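Local coordinates for protein glycosyltransferase (Streptomyces halstedii, PDB 3WAD) that belongs to the glycosyltransferases of the GT-B fold, with two Rossmann-like domains related to those of erythromycin biosynthesis protein CIII, at residues Asp38-Ile43 with Leu48-Val53; Pro19-Leu24 with Val31-His36; Glu85-Gln90 with Gly158-His163. All coordinates share one frame; numbering follows the deposited sequence.

Interaction 1: residues Asp38-Ile43 with Leu48-Val53; sequences DNVQAI and LTAVPV
Ile43 holds CG2 anti to its backbone N and CG1 anti to its carbonyl carbon (chi1 -68°). This spreads both branches over Ala50. Ile43 CG2 lies 3.8 Å from Ala50 CB, and Ile43 CD1, at the end of the other branch, lies 3.9 Å from it. The methyl of Ala50 points toward the helix and sits under the fork of the isoleucine. Ile43 CG2 also lies 3.8 Å from Leu48 CB. Val40, one turn earlier, has CG2 anti to its carbonyl carbon, beside the backbone N, and this is the branch that meets the strand. Val40 CG2 is 3.7 Å from Pro52 CG and 3.9 Å from Ala50 CB, so it bridges two residues of the strand. The valine and proline side chains cross obliquely.

One hydrogen bond joins the segments. Leu48 N donates to Ile43 O at 3.2 Å with an N-H...O angle of 163°. The bond ties the helix to the residue leading into the next strand and closes the short connection between them. The remaining side-chain pairs are apolar.

Helix 40-44 and strand 49-52 are the second and third elements of a beta-alpha-beta unit that begins with strand 30-35. Strand 49-52 pairs in parallel with strand 30-35, and Ile43 also packs on Ile33. Leu14 of helix 11-16 touches Ile43 too, while Leu48 reaches Trp22 of helix 18-27. Within the chain, 49-52 is an outermost strand, but Thr49 and Ala50 continue the sheet by parallel pairing with a strand of the second subunit.

Interaction 2: residues Pro19-Leu24 with Val31-His36; sequences PLAWAL and VHIASH
Helix 19-24 and strand 31-35 run nearly antiparallel, with 155° between their directions and axes 9.1 Å apart at closest approach. The backbones come nearest at Ala21 and Val31, whose CA atoms are 6.6 Å apart. No hydrogen bond crosses the contact, and the side chains meet through methyl and methylene groups.

Ala21 presents its methyl to the strand. The small side chain lets two larger residues close in on one carbon. Ala21 CB is 3.8 Å from Ile33 CD1 and 4.1 Å from Val31 CG1. Val31 uses both branches. Its CG1 is anti to the backbone N (chi1 -180°) and goes to Ala21, while CG2 goes to Leu24. There Val31 CG2 lies 3.8 Å from Leu24 CB. Val31 CG2 also rests 3.9 Å from Ala21 O, a carbonyl that accepts a hydrogen bond from Thr25 OG1. Ile33 reaches the helix only with the end of its longer branch.

All four touching residues are buried. Met5 of the neighbouring strand 2-6 packs on Ala21, Val31 and Ile33, and Val406 of the C-terminal helix 402-415 packs on Leu24. Strands 2-6 and 30-35 are parallel neighbours, and helix 18-27 is part of the connection between them. This helix-on-sheet packing is typical of the beta-alpha-beta crossover in the Rossmann-like N-terminal domain of a GT-B protein.

Interaction 3: residues Glu85-Gln90 with Gly158-His163; sequences EKLTWQ and GRMRDH
The apolar contact is made by Leu87, whose two methyls go to different residues of helix 156-168. Leu87 CD2 lies 3.7 Å from Met160 SD. The two side chains cross at about a right angle, so the leucine methyl meets the sulfur across the methionine chain. Met160 leaves its helix with CG anti to the carbonyl carbon and then bends at chi2 (-87°), which brings the sulfur round to the leucine. Met160 also packs on Tyr91 and Val95 of helix 89-106.

The other methyl meets polar groups through van der Waals contact. Leu87 CD1 is 3.6 Å from Arg159 NH1, at the edge of the guanidinium and in its plane. One face of that guanidinium carries Met160 CG, 3.9 Å above the plane and offset toward the rim. The arginine chain is extended at first and bends at chi3 (65°). Its NH2 is held by hydrogen bonds to Gln156 OE1 and Glu81 O, which help to fix the group beside the leucine. Leu87 CD1 also approaches His163 NE2 at 4.2 Å, coming to the ring at a slant. His163 ND1 is hydrogen-bonded to Arg166 NH2.

Two local motifs set up the leucine side of the contact. Leu87 is the centre of an inverse gamma turn, in which a weak bond joins Thr88 N to Lys86 O at 3.0 Å. Thr88 follows as the N-cap of helix 89-106, with OG1 hydrogen-bonded to Tyr91 N, so the lead-in to this helix meets the side of helix 156-168 in the N-terminal domain.

Aromatic and polar contacts continue the junction of the two helices. Trp89 stacks on Phe164, and Trp89 NE1 is hydrogen-bonded to Thr168 OG1.

In the fold
Along the chain the order is interaction 2, interaction 1, interaction 3, each closing before the next opens. Interactions 1 and 2 have centres 10 Å apart and touch. Their strands 49-52 and 30-35 are neighbours in the parallel seven-stranded sheet, so the two contacts form one region at the sheet's edge within this chain, where it continues into the second subunit. That subunit touches both, which places this region at the dimer interface. Interaction 3 stands apart. Its centre is 35 Å from that of interaction 1 and 32 Å from that of interaction 2, and it joins the lead-in to helix 89-106 to helix 156-168. All three belong to the N-terminal domain of this GT-B protein, two against the sheet and one between that lead-in and a helix.

Interaction 1: residues Asp38-Ile43 with Leu48-Val53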
loop_
_atom_site.group_PDB
_atom_site.type_symbol
_atom_site.label_atom_id
_atom_site.label_comp_id
_atom_site.label_asym_id
_atom_site.label_seq_id
_atom_site.Cartn_x
_atom_site.Cartn_y
_atom_site.Cartn_z
ATOM N N ASP B 38 14.060 2.640 -13.091
ATOM C CA ASP B 38 12.934 2.184 -13.871
ATOM C C ASP B 38 11.885 1.412 -13.080
ATOM O O ASP B 38 10.842 1.076 -13.627
ATOM C CB ASP B 38 13.349 1.398 -15.173
ATOM C CG ASP B 38 14.319 0.262 -14.923
ATOM O OD1 ASP B 38 15.167 0.304 -13.998
ATOM O OD2 ASP B 38 14.236 -0.715 -15.684
ATOM N N ASN B 39 12.131 1.108 -11.806
ATOM C CA ASN B 39 11.076 0.437 -11.045
ATOM C C ASN B 39 10.357 1.475 -10.177
ATOM O O ASN B 39 9.443 1.128 -9.488
ATOM C CB ASN B 39 11.634 -0.692 -10.128
ATOM C CG ASN B 39 10.624 -1.815 -9.863
ATOM O OD1 ASN B 39 9.661 -1.986 -10.576
ATOM N ND2 ASN B 39 10.897 -2.619 -8.834
ATOM N N VAL B 40 10.733 2.748 -10.244
ATOM C CA VAL B 40 10.127 3.725 -9.347
ATOM C C VAL B 40 8.631 3.912 -9.554
ATOM O O VAL B 40 7.823 3.949 -8.622
ATOM C CB VAL B 40 10.911 5.058 -9.358
ATOM C CG1 VAL B 40 10.010 6.255 -8.811
ATOM C CG2 VAL B 40 12.254 4.906 -8.533
ATOM N N GLN B 41 8.197 3.969 -10.789
ATOM C CA GLN B 41 6.806 4.148 -10.978
ATOM C C GLN B 41 5.973 2.997 -10.364
ATOM O O GLN B 41 4.827 3.238 -9.826
ATOM C CB GLN B 41 6.505 4.260 -12.491
ATOM C CG GLN B 41 4.987 4.441 -12.755
ATOM C CD GLN B 41 4.503 5.722 -12.161
ATOM O OE1 GLN B 41 5.115 6.752 -12.372
ATOM N NE2 GLN B 41 3.409 5.673 -11.378
ATOM N N ALA B 42 6.436 1.767 -10.569
ATOM C CA ALA B 42 5.769 0.594 -10.016
ATOM C C ALA B 42 5.749 0.684 -8.456
ATOM O O ALA B 42 4.771 0.275 -7.834
ATOM C CB ALA B 42 6.460 -0.715 -10.443
ATOM N N ILE B 43 6.838 1.170 -7.844
ATOM C CA ILE B 43 6.845 1.226 -6.384
ATOM C C ILE B 43 5.810 2.256 -5.959
ATOM O O ILE B 43 5.041 2.037 -5.021
ATOM C CB ILE B 43 8.234 1.609 -5.821
ATOM C CG1 ILE B 43 9.269 0.490 -6.083
ATOM C CG2 ILE B 43 8.091 1.857 -4.307
ATOM C CD1 ILE B 43 10.716 0.893 -6.115
ATOM N N LEU B 48 4.140 2.777 -2.020
ATOM C CA LEU B 48 5.296 2.644 -1.135
ATOM C C LEU B 48 6.363 3.694 -1.470
ATOM O O LEU B 48 6.213 4.420 -2.461
ATOM C CB LEU B 48 5.882 1.198 -1.225
ATOM C CG LEU B 48 4.954 0.089 -0.822
ATOM C CD1 LEU B 48 5.367 -1.373 -1.214
ATOM C CD2 LEU B 48 4.680 0.220 0.751
ATOM N N THR B 49 7.444 3.760 -0.689
ATOM C CA THR B 49 8.461 4.805 -0.825
ATOM C C THR B 49 9.625 4.236 -1.542
ATOM O O THR B 49 10.196 3.251 -1.100
ATOM C CB THR B 49 8.906 5.290 0.555
ATOM O OG1 THR B 49 7.776 5.840 1.199
ATOM C CG2 THR B 49 9.927 6.392 0.502
ATOM N N ALA B 50 9.956 4.843 -2.682
ATOM C CA ALA B 50 10.980 4.355 -3.533
ATOM C C ALA B 50 12.261 5.076 -3.252
ATOM O O ALA B 50 12.290 6.333 -3.123
ATOM C CB ALA B 50 10.578 4.589 -4.990
ATOM N N VAL B 51 13.359 4.304 -3.220
ATOM C CA VAL B 51 14.690 4.850 -3.099
ATOM C C VAL B 51 15.480 4.357 -4.316
ATOM O O VAL B 51 15.903 3.219 -4.343
ATOM C CB VAL B 51 15.335 4.379 -1.730
ATOM C CG1 VAL B 51 16.729 4.955 -1.507
ATOM C CG2 VAL B 51 14.404 4.720 -0.587
ATOM N N PRO B 52 15.607 5.194 -5.353
ATOM C CA PRO B 52 16.246 4.753 -6.599
ATOM C C PRO B 52 17.739 4.506 -6.381
ATOM O O PRO B 52 18.413 5.318 -5.713
ATOM C CB PRO B 52 16.067 5.932 -7.564
ATOM C CG PRO B 52 14.991 6.844 -6.906
ATOM C CD PRO B 52 14.978 6.535 -5.428
ATOM N N VAL B 53 18.261 3.410 -6.950
ATOM C CA VAL B 53 19.682 3.034 -6.791
ATOM C C VAL B 53 20.211 2.524 -8.118
ATOM O O VAL B 53 19.525 1.801 -8.837
ATOM C CB VAL B 53 19.846 1.981 -5.620
ATOM C CG1 VAL B 53 19.745 2.629 -4.301
ATOM C CG2 VAL B 53 18.803 0.802 -5.651
#

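Interaction 2: residues Pro19-Leu24 with Val31-His36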
loop_
_atom_site.group_PDB
_atom_site.type_symbol
_atom_site.label_atom_id
_atom_site.label_comp_id
_atom_site.label_asym_id
_atom_site.label_seq_id
_atom_site.Cartn_x
_atom_site.Cartn_y
_atom_site.Cartn_z
ATOM N N PRO B 19 2.810 -6.631 -0.109
ATOM C CA PRO B 19 1.989 -6.880 1.088
ATOM C C PRO B 19 2.905 -6.910 2.346
ATOM O O PRO B 19 2.616 -6.234 3.315
ATOM C CB PRO B 19 1.330 -8.232 0.765
ATOM C CG PRO B 19 1.211 -8.165 -0.839
ATOM C CD PRO B 19 2.592 -7.677 -1.146
ATOM N N LEU B 20 4.084 -7.513 2.246
ATOM C CA LEU B 20 5.034 -7.495 3.417
ATOM C C LEU B 20 5.562 -6.061 3.749
ATOM O O LEU B 20 5.542 -5.643 4.908
ATOM C CB LEU B 20 6.212 -8.452 3.178
ATOM C CG LEU B 20 7.167 -8.471 4.389
ATOM C CD1 LEU B 20 6.442 -8.947 5.638
ATOM C CD2 LEU B 20 8.412 -9.212 4.196
ATOM N N ALA B 21 6.022 -5.313 2.760
ATOM C CA ALA B 21 6.211 -3.878 2.947
ATOM C C ALA B 21 5.092 -3.165 3.644
ATOM O O ALA B 21 5.335 -2.416 4.637
ATOM C CB ALA B 21 6.584 -3.167 1.654
ATOM N N TRP B 22 3.881 -3.305 3.136
ATOM C CA TRP B 22 2.780 -2.639 3.785
ATOM C C TRP B 22 2.419 -3.130 5.215
ATOM O O TRP B 22 2.023 -2.291 6.043
ATOM C CB TRP B 22 1.527 -2.691 2.925
ATOM C CG TRP B 22 1.394 -1.430 2.066
ATOM C CD1 TRP B 22 1.597 -1.324 0.694
ATOM C CD2 TRP B 22 1.064 -0.102 2.520
ATOM N NE1 TRP B 22 1.383 -0.018 0.284
ATOM C CE2 TRP B 22 1.101 0.760 1.374
ATOM C CE3 TRP B 22 0.745 0.449 3.780
ATOM C CZ2 TRP B 22 0.768 2.128 1.436
ATOM C CZ3 TRP B 22 0.424 1.832 3.851
ATOM C CH2 TRP B 22 0.426 2.651 2.668
ATOM N N ALA B 23 2.522 -4.442 5.472
ATOM C CA ALA B 23 2.374 -5.013 6.860
ATOM C C ALA B 23 3.394 -4.356 7.793
ATOM O O ALA B 23 3.011 -3.856 8.849
ATOM C CB ALA B 23 2.510 -6.543 6.886
ATOM N N LEU B 24 4.639 -4.271 7.379
ATOM C CA LEU B 24 5.655 -3.559 8.143
ATOM C C LEU B 24 5.325 -2.059 8.334
ATOM O O LEU B 24 5.527 -1.469 9.445
ATOM C CB LEU B 24 6.996 -3.707 7.478
ATOM C CG LEU B 24 7.659 -5.108 7.579
ATOM C CD1 LEU B 24 8.783 -5.163 6.513
ATOM C CD2 LEU B 24 8.305 -5.366 9.048
ATOM N N VAL B 31 9.721 1.991 6.039
ATOM C CA VAL B 31 10.147 1.026 4.998
ATOM C C VAL B 31 10.572 1.808 3.765
ATOM O O VAL B 31 9.843 2.668 3.293
ATOM C CB VAL B 31 8.971 0.156 4.658
ATOM C CG1 VAL B 31 9.333 -0.885 3.574
ATOM C CG2 VAL B 31 8.467 -0.566 5.939
ATOM N N HIS B 32 11.782 1.568 3.315
ATOM C CA HIS B 32 12.255 2.055 2.044
ATOM C C HIS B 32 12.323 0.895 1.020
ATOM O O HIS B 32 12.902 -0.193 1.329
ATOM C CB HIS B 32 13.662 2.698 2.181
ATOM C CG HIS B 32 13.663 4.036 2.869
ATOM N ND1 HIS B 32 14.826 4.671 3.245
ATOM C CD2 HIS B 32 12.656 4.860 3.237
ATOM C CE1 HIS B 32 14.535 5.839 3.788
ATOM N NE2 HIS B 32 13.226 5.961 3.829
ATOM N N ILE B 33 11.818 1.130 -0.198
ATOM C CA ILE B 33 11.978 0.127 -1.281
ATOM C C ILE B 33 13.036 0.635 -2.247
ATOM O O ILE B 33 12.808 1.653 -2.984
ATOM C CB ILE B 33 10.625 -0.209 -2.100
ATOM C CG1 ILE B 33 9.417 -0.337 -1.151
ATOM C CG2 ILE B 33 10.838 -1.414 -3.113
ATOM C CD1 ILE B 33 9.508 -1.556 -0.123
ATOM N N ALA B 34 14.173 -0.040 -2.267
ATOM C CA ALA B 34 15.244 0.441 -3.121
ATOM C C ALA B 34 15.226 -0.438 -4.333
ATOM O O ALA B 34 15.208 -1.666 -4.190
ATOM C CB ALA B 34 16.632 0.314 -2.366
ATOM N N SER B 35 15.306 0.172 -5.519
ATOM C CA SER B 35 15.317 -0.558 -6.766
ATOM C C SER B 35 15.898 0.379 -7.813
ATOM O O SER B 35 16.096 1.608 -7.531
ATOM C CB SER B 35 13.874 -1.033 -7.090
ATOM O OG SER B 35 13.778 -1.960 -8.168
ATOM N N HIS B 36 16.234 -0.155 -8.983
ATOM C CA HIS B 36 16.638 0.698 -10.122
ATOM C C HIS B 36 15.584 1.756 -10.463
ATOM O O HIS B 36 14.405 1.599 -10.158
ATOM C CB HIS B 36 16.995 -0.111 -11.379
ATOM C CG HIS B 36 17.866 -1.315 -11.118
ATOM N ND1 HIS B 36 17.369 -2.497 -10.612
ATOM C CD2 HIS B 36 19.189 -1.532 -11.349
ATOM C CE1 HIS B 36 18.337 -3.387 -10.528
ATOM N NE2 HIS B 36 19.451 -2.837 -10.981
#

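Interaction 3: residues Glu85-Gln90 with Gly158-His163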
loop_
_atom_site.group_PDB
_atom_site.type_symbol
_atom_site.label_atom_id
_atom_site.label_comp_id
_atom_site.label_asym_id
_atom_site.label_seq_id
_atom_site.Cartn_x
_atom_site.Cartn_y
_atom_site.Cartn_z
ATOM N N GLU B 85 20.951 -37.425 -11.566
ATOM C CA GLU B 85 22.189 -37.703 -12.372
ATOM C C GLU B 85 22.793 -36.465 -12.981
ATOM O O GLU B 85 23.973 -36.462 -13.269
ATOM C CB GLU B 85 21.975 -38.703 -13.501
ATOM C CG GLU B 85 20.957 -38.304 -14.591
ATOM C CD GLU B 85 19.527 -38.521 -14.129
ATOM O OE1 GLU B 85 19.251 -38.609 -12.881
ATOM O OE2 GLU B 85 18.668 -38.621 -15.010
ATOM N N LYS B 86 21.999 -35.436 -13.190
ATOM C CA LYS B 86 22.497 -34.182 -13.760
ATOM C C LYS B 86 23.066 -33.274 -12.681
ATOM O O LYS B 86 23.769 -32.324 -12.952
ATOM C CB LYS B 86 21.348 -33.425 -14.405
ATOM C CG LYS B 86 20.537 -34.216 -15.405
ATOM C CD LYS B 86 21.366 -34.301 -16.663
ATOM C CE LYS B 86 20.559 -34.132 -17.873
ATOM N NZ LYS B 86 21.294 -34.823 -19.023
ATOM N N LEU B 87 22.746 -33.561 -11.440
ATOM C CA LEU B 87 23.134 -32.703 -10.289
ATOM C C LEU B 87 24.515 -33.088 -9.737
ATOM O O LEU B 87 24.685 -33.410 -8.568
ATOM C CB LEU B 87 22.027 -32.729 -9.206
ATOM C CG LEU B 87 20.733 -32.020 -9.647
ATOM C CD1 LEU B 87 19.684 -32.080 -8.597
ATOM C CD2 LEU B 87 21.053 -30.546 -10.080
ATOM N N THR B 88 25.509 -33.009 -10.581
ATOM C CA THR B 88 26.892 -33.260 -10.177
ATOM C C THR B 88 27.521 -31.960 -9.659
ATOM O O THR B 88 27.013 -30.879 -9.958
ATOM C CB THR B 88 27.721 -33.627 -11.400
ATOM O OG1 THR B 88 27.690 -32.519 -12.287
ATOM C CG2 THR B 88 27.093 -34.850 -12.165
ATOM N N TRP B 89 28.632 -32.079 -8.911
ATOM C CA TRP B 89 29.444 -30.946 -8.496
ATOM C C TRP B 89 29.773 -30.042 -9.722
ATOM O O TRP B 89 29.583 -28.806 -9.638
ATOM C CB TRP B 89 30.745 -31.405 -7.842
ATOM C CG TRP B 89 31.530 -30.223 -7.250
ATOM C CD1 TRP B 89 31.380 -29.669 -5.984
ATOM C CD2 TRP B 89 32.528 -29.447 -7.914
ATOM N NE1 TRP B 89 32.243 -28.605 -5.827
ATOM C CE2 TRP B 89 32.965 -28.450 -6.993
ATOM C CE3 TRP B 89 33.116 -29.500 -9.208
ATOM C CZ2 TRP B 89 33.948 -27.514 -7.324
ATOM C CZ3 TRP B 89 34.090 -28.565 -9.530
ATOM C CH2 TRP B 89 34.508 -27.598 -8.594
ATOM N N GLN B 90 30.202 -30.627 -10.866
ATOM C CA GLN B 90 30.579 -29.805 -12.005
ATOM C C GLN B 90 29.396 -28.988 -12.582
ATOM O O GLN B 90 29.546 -27.807 -12.970
ATOM C CB GLN B 90 31.153 -30.640 -13.150
ATOM C CG GLN B 90 31.947 -29.783 -14.174
ATOM C CD GLN B 90 33.079 -28.915 -13.506
ATOM O OE1 GLN B 90 33.989 -29.452 -12.837
ATOM N NE2 GLN B 90 32.987 -27.566 -13.650
ATOM N N GLY B 158 18.662 -22.345 -3.144
ATOM C CA GLY B 158 19.099 -22.954 -1.858
ATOM C C GLY B 158 19.227 -24.475 -1.983
ATOM O O GLY B 158 20.209 -25.089 -1.496
ATOM N N ARG B 159 18.242 -25.074 -2.671
ATOM C CA ARG B 159 18.313 -26.507 -3.033
ATOM C C ARG B 159 19.627 -26.897 -3.775
ATOM O O ARG B 159 20.342 -27.847 -3.397
ATOM C CB ARG B 159 17.081 -26.876 -3.872
ATOM C CG ARG B 159 17.061 -28.359 -4.336
ATOM C CD ARG B 159 15.889 -28.626 -5.302
ATOM N NE ARG B 159 16.024 -27.882 -6.547
ATOM C CZ ARG B 159 16.777 -28.243 -7.594
ATOM N NH1 ARG B 159 17.499 -29.382 -7.574
ATOM N NH2 ARG B 159 16.787 -27.459 -8.687
ATOM N N MET B 160 20.001 -26.143 -4.803
ATOM C CA MET B 160 21.249 -26.431 -5.458
ATOM C C MET B 160 22.424 -26.109 -4.500
ATOM O O MET B 160 23.490 -26.732 -4.575
ATOM C CB MET B 160 21.418 -25.553 -6.732
ATOM C CG MET B 160 20.284 -25.713 -7.761
ATOM S SD MET B 160 20.684 -27.080 -8.852
ATOM C CE MET B 160 21.317 -26.135 -10.224
ATOM N N ARG B 161 22.285 -25.046 -3.704
ATOM C CA ARG B 161 23.435 -24.640 -2.880
ATOM C C ARG B 161 23.755 -25.713 -1.797
ATOM O O ARG B 161 24.921 -25.972 -1.481
ATOM C CB ARG B 161 23.187 -23.296 -2.194
ATOM C CG ARG B 161 24.370 -22.915 -1.308
ATOM C CD ARG B 161 25.554 -22.653 -2.183
ATOM N NE ARG B 161 26.614 -21.912 -1.488
ATOM C CZ ARG B 161 27.836 -21.703 -1.964
ATOM N NH1 ARG B 161 28.148 -22.077 -3.212
ATOM N NH2 ARG B 161 28.744 -21.013 -1.226
ATOM N N ASP B 162 22.707 -26.284 -1.246
ATOM C CA ASP B 162 22.874 -27.371 -0.257
ATOM C C ASP B 162 23.604 -28.553 -0.860
ATOM O O ASP B 162 24.590 -29.031 -0.246
ATOM C CB ASP B 162 21.556 -27.781 0.323
ATOM C CG ASP B 162 21.043 -26.776 1.290
ATOM O OD1 ASP B 162 21.809 -25.844 1.738
ATOM O OD2 ASP B 162 19.844 -26.877 1.572
ATOM N N HIS B 163 23.165 -28.981 -2.045
ATOM C CA HIS B 163 23.811 -30.072 -2.762
ATOM C C HIS B 163 25.262 -29.705 -2.974
ATOM O O HIS B 163 26.134 -30.523 -2.678
ATOM C CB HIS B 163 23.230 -30.318 -4.159
ATOM C CG HIS B 163 21.965 -31.112 -4.194
ATOM N ND1 HIS B 163 21.920 -32.471 -3.958
ATOM C CD2 HIS B 163 20.699 -30.753 -4.527
ATOM C CE1 HIS B 163 20.675 -32.898 -4.063
ATOM N NE2 HIS B 163 19.916 -31.877 -4.421
#